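Local coordinates for protein sulfate adenylyltransferase, adenylylsulfate kinase (Thiobacillus denitrificans, PDB 3CR8) that probably makes activated sulfate by transferring a phosphate from ATP to adenosine 5'-phosphosulfate, as an adenylylsulfate kinase, at residues R424-S436 and P449-M463. Residues are numbered along the deposited sequence; the frame is centred on the assembly and turned at random.
Sequences RDVNVRRIGFVAS and PIAPYRQTRRDVRAM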
ATOM      1  N   ARG A 424      52.861 -16.618  17.744  1.00 96.79           N
ATOM      2  CA  ARG A 424      52.230 -15.337  17.463  1.00 88.93           C
ATOM      3  C   ARG A 424      51.540 -15.373  16.116  1.00 86.45           C
ATOM      4  O   ARG A 424      50.608 -14.619  15.863  1.00 81.36           O
ATOM      5  CB  ARG A 424      53.233 -14.185  17.538  1.00 83.08           C
ATOM      6  CG  ARG A 424      53.148 -13.459  18.865  1.00 93.71           C
ATOM      7  CD  ARG A 424      51.721 -13.558  19.363  1.00103.22           C
ATOM      8  NE  ARG A 424      51.406 -12.642  20.455  1.00101.47           N
ATOM      9  CZ  ARG A 424      50.905 -13.023  21.626  1.00103.87           C
ATOM     10  NH1 ARG A 424      50.667 -14.309  21.876  1.00 91.78           N
ATOM     11  NH2 ARG A 424      50.637 -12.117  22.551  1.00101.18           N
ATOM     12  N   ASP A 425      51.998 -16.280  15.265  1.00 81.81           N
ATOM     13  CA  ASP A 425      51.484 -16.399  13.918  1.00 70.20           C
ATOM     14  C   ASP A 425      50.328 -17.395  13.894  1.00 89.78           C
ATOM     15  O   ASP A 425      49.759 -17.698  12.834  1.00 94.65           O
ATOM     16  CB  ASP A 425      52.606 -16.847  12.999  1.00 77.63           C
ATOM     17  CG  ASP A 425      52.178 -16.942  11.564  1.00 89.93           C
ATOM     18  OD1 ASP A 425      52.566 -16.034  10.798  1.00 90.10           O
ATOM     19  OD2 ASP A 425      51.459 -17.914  11.211  1.00 91.33           O
ATOM     20  N   VAL A 426      49.989 -17.917  15.070  1.00 90.74           N
ATOM     21  CA  VAL A 426      48.803 -18.753  15.199  1.00 85.12           C
ATOM     22  C   VAL A 426      47.748 -17.911  15.883  1.00 78.72           C
ATOM     23  O   VAL A 426      46.568 -17.971  15.547  1.00 85.56           O
ATOM     24  CB  VAL A 426      49.058 -20.056  15.996  1.00 83.08           C
ATOM     25  CG1 VAL A 426      48.707 -19.871  17.485  1.00 65.11           C
ATOM     26  CG2 VAL A 426      48.275 -21.226  15.363  1.00 71.93           C
ATOM     27  N   ASN A 427      48.193 -17.108  16.840  1.00 78.82           N
ATOM     28  CA  ASN A 427      47.344 -16.107  17.458  1.00 75.25           C
ATOM     29  C   ASN A 427      46.655 -15.215  16.426  1.00 79.38           C
ATOM     30  O   ASN A 427      45.466 -14.917  16.547  1.00 80.33           O
ATOM     31  CB  ASN A 427      48.177 -15.216  18.351  1.00 72.90           C
ATOM     32  CG  ASN A 427      47.381 -14.075  18.922  1.00 71.75           C
ATOM     33  OD1 ASN A 427      46.464 -14.272  19.711  1.00 70.11           O
ATOM     34  ND2 ASN A 427      47.734 -12.867  18.533  1.00 79.61           N
ATOM     35  N   VAL A 428      47.405 -14.775  15.418  1.00 76.92           N
ATOM     36  CA  VAL A 428      46.843 -13.900  14.396  1.00 68.05           C
ATOM     37  C   VAL A 428      45.751 -14.614  13.601  1.00 71.37           C
ATOM     38  O   VAL A 428      44.625 -14.115  13.542  1.00 63.58           O
ATOM     39  CB  VAL A 428      47.927 -13.323  13.449  1.00 77.20           C
ATOM     40  CG1 VAL A 428      47.290 -12.602  12.282  1.00 59.88           C
ATOM     41  CG2 VAL A 428      48.824 -12.373  14.200  1.00 74.78           C
ATOM     42  N   ARG A 429      46.071 -15.771  13.008  1.00 63.79           N
ATOM     43  CA  ARG A 429      45.083 -16.495  12.226  0.50 61.40           C
ATOM     44  C   ARG A 429      43.885 -16.808  13.088  1.00 66.37           C
ATOM     45  O   ARG A 429      42.745 -16.763  12.622  1.00 67.92           O
ATOM     46  CB  ARG A 429      45.659 -17.786  11.658  0.50 70.02           C
ATOM     47  CG  ARG A 429      46.482 -17.562  10.438  0.50 76.08           C
ATOM     48  CD  ARG A 429      46.497 -18.772   9.546  0.50 76.66           C
ATOM     49  NE  ARG A 429      47.378 -18.519   8.415  0.50 94.40           N
ATOM     50  CZ  ARG A 429      48.699 -18.434   8.513  0.50 85.75           C
ATOM     51  NH1 ARG A 429      49.281 -18.595   9.691  0.50 85.34           N
ATOM     52  NH2 ARG A 429      49.438 -18.190   7.443  0.50 79.59           N
ATOM     53  N   ARG A 430      44.146 -17.045  14.361  1.00 64.95           N
ATOM     54  CA  ARG A 430      43.122 -17.380  15.319  1.00 55.42           C
ATOM     55  C   ARG A 430      42.118 -16.301  15.348  1.00 54.81           C
ATOM     56  O   ARG A 430      40.935 -16.526  15.404  1.00 65.60           O
ATOM     57  CB  ARG A 430      43.727 -17.431  16.696  1.00 61.48           C
ATOM     58  CG  ARG A 430      42.722 -17.693  17.761  1.00 65.48           C
ATOM     59  CD  ARG A 430      42.799 -19.112  18.200  1.00 72.26           C
ATOM     60  NE  ARG A 430      43.419 -19.221  19.507  1.00 78.06           N
ATOM     61  CZ  ARG A 430      44.167 -20.242  19.881  1.00 76.03           C
ATOM     62  NH1 ARG A 430      44.406 -21.220  19.035  1.00 65.91           N
ATOM     63  NH2 ARG A 430      44.680 -20.275  21.092  1.00 76.71           N
ATOM     64  N   ILE A 431      42.620 -15.099  15.351  1.00 50.23           N
ATOM     65  CA  ILE A 431      41.759 -13.933  15.364  1.00 50.20           C
ATOM     66  C   ILE A 431      41.116 -13.608  14.013  1.00 51.31           C
ATOM     67  O   ILE A 431      39.988 -13.144  13.955  1.00 52.30           O
ATOM     68  CB  ILE A 431      42.489 -12.729  15.875  1.00 54.16           C
ATOM     69  CG1 ILE A 431      42.636 -12.813  17.394  1.00 61.31           C
ATOM     70  CG2 ILE A 431      41.727 -11.482  15.514  1.00 54.74           C
ATOM     71  CD1 ILE A 431      43.219 -11.532  18.011  1.00 44.05           C
ATOM     72  N   GLY A 432      41.821 -13.868  12.927  1.00 49.57           N
ATOM     73  CA  GLY A 432      41.218 -13.755  11.618  1.00 48.13           C
ATOM     74  C   GLY A 432      40.030 -14.703  11.519  1.00 56.54           C
ATOM     75  O   GLY A 432      39.015 -14.405  10.882  1.00 51.51           O
ATOM     76  N   PHE A 433      40.156 -15.864  12.154  1.00 59.11           N
ATOM     77  CA  PHE A 433      39.107 -16.850  12.089  1.00 54.37           C
ATOM     78  C   PHE A 433      37.875 -16.371  12.847  1.00 58.00           C
ATOM     79  O   PHE A 433      36.775 -16.336  12.289  1.00 45.12           O
ATOM     80  CB  PHE A 433      39.578 -18.204  12.613  1.00 49.50           C
ATOM     81  CG  PHE A 433      38.468 -19.192  12.759  1.00 48.18           C
ATOM     82  CD1 PHE A 433      37.828 -19.698  11.637  1.00 34.66           C
ATOM     83  CD2 PHE A 433      38.038 -19.584  14.025  1.00 50.26           C
ATOM     84  CE1 PHE A 433      36.782 -20.584  11.775  1.00 54.65           C
ATOM     85  CE2 PHE A 433      36.986 -20.487  14.175  1.00 43.36           C
ATOM     86  CZ  PHE A 433      36.354 -20.991  13.053  1.00 43.10           C
ATOM     87  N   VAL A 434      38.044 -15.990  14.110  1.00 47.35           N
ATOM     88  CA  VAL A 434      36.881 -15.554  14.862  1.00 43.82           C
ATOM     89  C   VAL A 434      36.279 -14.354  14.143  1.00 50.53           C
ATOM     90  O   VAL A 434      35.057 -14.271  13.923  1.00 38.45           O
ATOM     91  CB  VAL A 434      37.201 -15.272  16.340  1.00 43.69           C
ATOM     92  CG1 VAL A 434      36.058 -14.525  17.033  1.00 33.25           C
ATOM     93  CG2 VAL A 434      37.451 -16.587  17.058  1.00 45.42           C
ATOM     94  N   ALA A 435      37.144 -13.435  13.730  1.00 56.12           N
ATOM     95  CA  ALA A 435      36.669 -12.284  12.971  1.00 48.41           C
ATOM     96  C   ALA A 435      35.836 -12.743  11.769  1.00 44.01           C
ATOM     97  O   ALA A 435      34.744 -12.238  11.554  1.00 46.97           O
ATOM     98  CB  ALA A 435      37.826 -11.366  12.543  1.00 46.23           C
ATOM     99  N   SER A 436      36.322 -13.721  11.006  1.00 42.09           N
ATOM    100  CA  SER A 436      35.599 -14.132   9.804  1.00 45.06           C
ATOM    101  C   SER A 436      34.199 -14.577  10.146  1.00 43.18           C
ATOM    102  O   SER A 436      33.264 -14.254   9.426  1.00 48.50           O
ATOM    103  CB  SER A 436      36.360 -15.203   9.002  1.00 47.14           C
ATOM    104  OG  SER A 436      36.317 -16.457   9.639  1.00 51.27           O
ATOM    105  N   PRO A 449      45.803  -7.001  16.519  1.00 61.70           N
ATOM    106  CA  PRO A 449      46.872  -7.870  16.998  1.00 72.80           C
ATOM    107  C   PRO A 449      48.246  -7.423  16.511  1.00 85.33           C
ATOM    108  O   PRO A 449      48.375  -6.541  15.653  1.00 88.27           O
ATOM    109  CB  PRO A 449      46.535  -9.178  16.297  1.00 78.83           C
ATOM    110  CG  PRO A 449      46.143  -8.699  14.936  1.00 66.52           C
ATOM    111  CD  PRO A 449      45.158  -7.602  15.337  1.00 72.50           C
ATOM    112  N   ILE A 450      49.272  -8.061  17.055  1.00 87.25           N
ATOM    113  CA  ILE A 450      50.638  -7.874  16.589  1.00 96.29           C
ATOM    114  C   ILE A 450      50.930  -8.809  15.409  1.00 91.67           C
ATOM    115  O   ILE A 450      50.935 -10.036  15.564  1.00 90.22           O
ATOM    116  CB  ILE A 450      51.646  -8.106  17.733  1.00 90.78           C
ATOM    117  CG1 ILE A 450      51.071  -9.075  18.767  1.00100.59           C
ATOM    118  CG2 ILE A 450      51.940  -6.804  18.445  1.00 87.03           C
ATOM    119  CD1 ILE A 450      50.736 -10.457  18.226  1.00 96.40           C
ATOM    120  N   ALA A 451      51.155  -8.232  14.229  1.00 76.42           N
ATOM    121  CA  ALA A 451      51.382  -9.028  13.021  1.00 79.73           C
ATOM    122  C   ALA A 451      52.355  -8.329  12.093  1.00 87.19           C
ATOM    123  O   ALA A 451      52.052  -7.277  11.532  1.00 89.84           O
ATOM    124  CB  ALA A 451      50.070  -9.319  12.303  1.00 84.14           C
ATOM    125  N   PRO A 452      53.538  -8.918  11.930  1.00 92.96           N
ATOM    126  CA  PRO A 452      54.638  -8.274  11.223  1.00 84.88           C
ATOM    127  C   PRO A 452      54.887  -8.880   9.846  1.00 81.49           C
ATOM    128  O   PRO A 452      55.729  -8.369   9.119  1.00 95.58           O
ATOM    129  CB  PRO A 452      55.839  -8.561  12.142  1.00 82.40           C
ATOM    130  CG  PRO A 452      55.307  -9.513  13.257  1.00 80.71           C
ATOM    131  CD  PRO A 452      54.016 -10.054  12.723  1.00 85.01           C
ATOM    132  N   TYR A 453      54.171  -9.939   9.489  1.00 77.60           N
ATOM    133  CA  TYR A 453      54.469 -10.679   8.267  1.00 81.65           C
ATOM    134  C   TYR A 453      53.412 -10.284   7.238  1.00 75.12           C
ATOM    135  O   TYR A 453      52.223 -10.425   7.490  1.00 72.04           O
ATOM    136  CB  TYR A 453      54.595 -12.176   8.583  1.00 88.84           C
ATOM    137  CG  TYR A 453      55.730 -12.528   9.526  1.00 98.73           C
ATOM    138  CD1 TYR A 453      56.254 -11.577  10.396  1.00 91.68           C
ATOM    139  CD2 TYR A 453      56.262 -13.824   9.561  1.00114.10           C
ATOM    140  CE1 TYR A 453      57.283 -11.887  11.258  1.00 96.40           C
ATOM    141  CE2 TYR A 453      57.294 -14.148  10.427  1.00116.04           C
ATOM    142  CZ  TYR A 453      57.799 -13.172  11.274  1.00112.39           C
ATOM    143  OH  TYR A 453      58.824 -13.480  12.140  1.00120.48           O
ATOM    144  N   ARG A 454      53.830  -9.844   6.092  1.00 87.76           N
ATOM    145  CA  ARG A 454      52.827  -9.753   5.119  1.00 87.93           C
ATOM    146  C   ARG A 454      52.226 -11.158   5.134  1.00 88.13           C
ATOM    147  O   ARG A 454      51.018 -11.245   5.239  1.00 79.62           O
ATOM    148  CB  ARG A 454      53.506  -9.437   3.795  1.00 76.72           C
ATOM    149  N   GLN A 455      52.953 -12.280   4.985  1.00 91.84           N
ATOM    150  CA  GLN A 455      52.076 -13.273   4.398  1.00 91.59           C
ATOM    151  C   GLN A 455      50.847 -13.511   5.292  1.00 82.76           C
ATOM    152  O   GLN A 455      49.716 -13.665   4.795  1.00 72.29           O
ATOM    153  CB  GLN A 455      52.865 -14.567   4.187  1.00 81.03           C
ATOM    154  CG  GLN A 455      52.114 -15.650   3.465  1.00 82.56           C
ATOM    155  CD  GLN A 455      51.527 -15.179   2.138  1.00 91.82           C
ATOM    156  OE1 GLN A 455      50.573 -15.775   1.626  1.00 84.19           O
ATOM    157  NE2 GLN A 455      52.091 -14.111   1.574  1.00 74.24           N
ATOM    158  N   THR A 456      51.079 -13.553   6.616  1.00 73.28           N
ATOM    159  CA  THR A 456      50.019 -13.937   7.563  1.00 82.31           C
ATOM    160  C   THR A 456      48.840 -12.984   7.510  1.00 69.04           C
ATOM    161  O   THR A 456      47.681 -13.398   7.518  1.00 71.78           O
ATOM    162  CB  THR A 456      50.507 -14.145   9.022  1.00 75.96           C
ATOM    163  OG1 THR A 456      51.006 -15.479   9.147  1.00 90.27           O
ATOM    164  CG2 THR A 456      49.352 -14.003   9.998  1.00 68.12           C
ATOM    165  N   ARG A 457      49.141 -11.705   7.417  1.00 62.75           N
ATOM    166  CA  ARG A 457      48.101 -10.725   7.205  1.00 59.98           C
ATOM    167  C   ARG A 457      47.364 -10.938   5.874  1.00 66.30           C
ATOM    168  O   ARG A 457      46.182 -10.613   5.769  1.00 65.55           O
ATOM    169  CB  ARG A 457      48.656  -9.309   7.335  1.00 54.46           C
ATOM    170  CG  ARG A 457      48.878  -8.923   8.807  1.00 56.68           C
ATOM    171  CD  ARG A 457      49.334  -7.469   9.007  1.00 69.30           C
ATOM    172  NE  ARG A 457      50.766  -7.271   8.787  1.00 64.33           N
ATOM    173  CZ  ARG A 457      51.286  -6.691   7.708  1.00 67.24           C
ATOM    174  NH1 ARG A 457      50.498  -6.238   6.734  1.00 64.95           N
ATOM    175  NH2 ARG A 457      52.599  -6.570   7.599  1.00 78.68           N
ATOM    176  N   ARG A 458      48.020 -11.509   4.858  1.00 66.48           N
ATOM    177  CA  ARG A 458      47.278 -11.745   3.618  1.00 66.61           C
ATOM    178  C   ARG A 458      46.245 -12.817   3.750  1.00 69.41           C
ATOM    179  O   ARG A 458      45.151 -12.698   3.209  1.00 60.93           O
ATOM    180  CB  ARG A 458      48.161 -11.988   2.401  1.00 80.19           C
ATOM    181  CG  ARG A 458      47.244 -12.127   1.258  1.00 93.34           C
ATOM    182  CD  ARG A 458      46.426 -10.949   0.848  1.00 88.90           C
ATOM    183  NE  ARG A 458      47.460 -10.030   0.415  1.00102.47           N
ATOM    184  CZ  ARG A 458      47.240  -8.780   0.038  1.00100.09           C
ATOM    185  NH1 ARG A 458      46.026  -8.262   0.160  1.00 92.23           N
ATOM    186  NH2 ARG A 458      48.246  -8.037  -0.413  1.00100.91           N
ATOM    187  N   ASP A 459      46.618 -13.869   4.481  1.00 72.00           N
ATOM    188  CA  ASP A 459      45.775 -15.039   4.635  1.00 77.64           C
ATOM    189  C   ASP A 459      44.528 -14.639   5.404  1.00 67.31           C
ATOM    190  O   ASP A 459      43.413 -15.006   5.035  1.00 65.14           O
ATOM    191  CB  ASP A 459      46.540 -16.165   5.339  1.00 85.94           C
ATOM    192  CG  ASP A 459      47.685 -16.727   4.481  1.00 89.62           C
ATOM    193  OD1 ASP A 459      48.827 -16.746   4.975  1.00 91.63           O
ATOM    194  OD2 ASP A 459      47.449 -17.131   3.316  1.00 87.14           O
ATOM    195  N   VAL A 460      44.728 -13.870   6.465  1.00 56.19           N
ATOM    196  CA  VAL A 460      43.611 -13.332   7.212  1.00 58.79           C
ATOM    197  C   VAL A 460      42.693 -12.538   6.291  1.00 55.35           C
ATOM    198  O   VAL A 460      41.499 -12.816   6.187  1.00 62.08           O
ATOM    199  CB  VAL A 460      44.072 -12.495   8.419  1.00 62.60           C
ATOM    200  CG1 VAL A 460      42.909 -11.760   9.025  1.00 53.52           C
ATOM    201  CG2 VAL A 460      44.698 -13.400   9.470  1.00 71.69           C
ATOM    202  N   ARG A 461      43.233 -11.559   5.594  1.00 56.70           N
ATOM    203  CA  ARG A 461      42.396 -10.804   4.677  1.00 60.70           C
ATOM    204  C   ARG A 461      41.596 -11.698   3.690  1.00 63.78           C
ATOM    205  O   ARG A 461      40.421 -11.426   3.421  1.00 61.64           O
ATOM    206  CB  ARG A 461      43.212  -9.771   3.922  1.00 50.64           C
ATOM    207  CG  ARG A 461      42.576  -9.393   2.605  1.00 52.16           C
ATOM    208  CD  ARG A 461      43.548  -8.595   1.737  1.00 56.56           C
ATOM    209  NE  ARG A 461      44.029  -7.381   2.396  1.00 52.94           N
ATOM    210  CZ  ARG A 461      43.452  -6.188   2.285  1.00 46.16           C
ATOM    211  NH1 ARG A 461      42.376  -6.041   1.535  1.00 46.62           N
ATOM    212  NH2 ARG A 461      43.950  -5.141   2.920  1.00 43.79           N
ATOM    213  N   ALA A 462      42.212 -12.755   3.158  1.00 59.44           N
ATOM    214  CA  ALA A 462      41.525 -13.609   2.196  1.00 58.66           C
ATOM    215  C   ALA A 462      40.401 -14.388   2.886  1.00 59.75           C
ATOM    216  O   ALA A 462      39.295 -14.561   2.335  1.00 40.72           O
ATOM    217  CB  ALA A 462      42.511 -14.543   1.518  1.00 47.55           C
ATOM    218  N   MET A 463      40.703 -14.849   4.098  1.00 56.01           N
ATOM    219  CA  MET A 463      39.742 -15.611   4.874  1.00 56.20           C
ATOM    220  C   MET A 463      38.494 -14.768   5.104  1.00 58.11           C
ATOM    221  O   MET A 463      37.373 -15.250   4.912  1.00 64.05           O
ATOM    222  CB  MET A 463      40.322 -16.104   6.215  1.00 48.83           C
ATOM    223  CG  MET A 463      39.642 -17.385   6.750  1.00 49.97           C
ATOM    224  SD  MET A 463      39.838 -17.741   8.519  1.00 58.71           S
ATOM    225  CE  MET A 463      41.434 -17.027   8.880  1.00 58.90           C
TER
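Arg-429 straddles two carboxylates, one on each helix, and lies over the side chain of Thr-456. Its NH1 bonds to the syn side of Asp-425 OD2 at 2.7 Å, one turn back, while NH2 crosses to Asp-459 OD1 at 2.9 Å, arriving 46° out of that carboxylate plane. Extended from CG to NE, the chain carries the guanidinium across so that one face covers Thr-456 CB. Thr-456 OG1 is modelled 2.3 Å from Asp-425 OD1, a doubtfully short bond that at most suggests an approach to this second oxygen. Were Arg-429 replaced by alanine, Asp-425 and Asp-459 would probably lose the positive charge they share, and Thr-456 CB the guanidinium lying over it.

Beneath this polar bridge the interface is largely apolar. Val-428 divides its branches: CG1, anti to the backbone N (chi1 171°), meets Thr-456 CG2 and Val-460 CG2, whereas CG2 rests 3.8 Å from Ala-451 CB. Gly-432 admits the second helix closely, its CA 3.7 Å from Val-460 CG1, and Met-463 lays SD against Phe-433 CB and Ser-436 OG. Phe-433 also stacks on His-412 of a second subunit. Near Lys-382 of the predicted ATP site, Ile-450 CD1 touches Arg-424. Helix 421-440 leads into strand 444-447 and helix 454-465 onward to strand 469-475; their segments, 13° apart, pack as helices of successive beta-alpha-beta crossovers in a 2-3-1-4-5 parallel sheet, as in P-loop kinases of the nucleoside monophosphate kinase type.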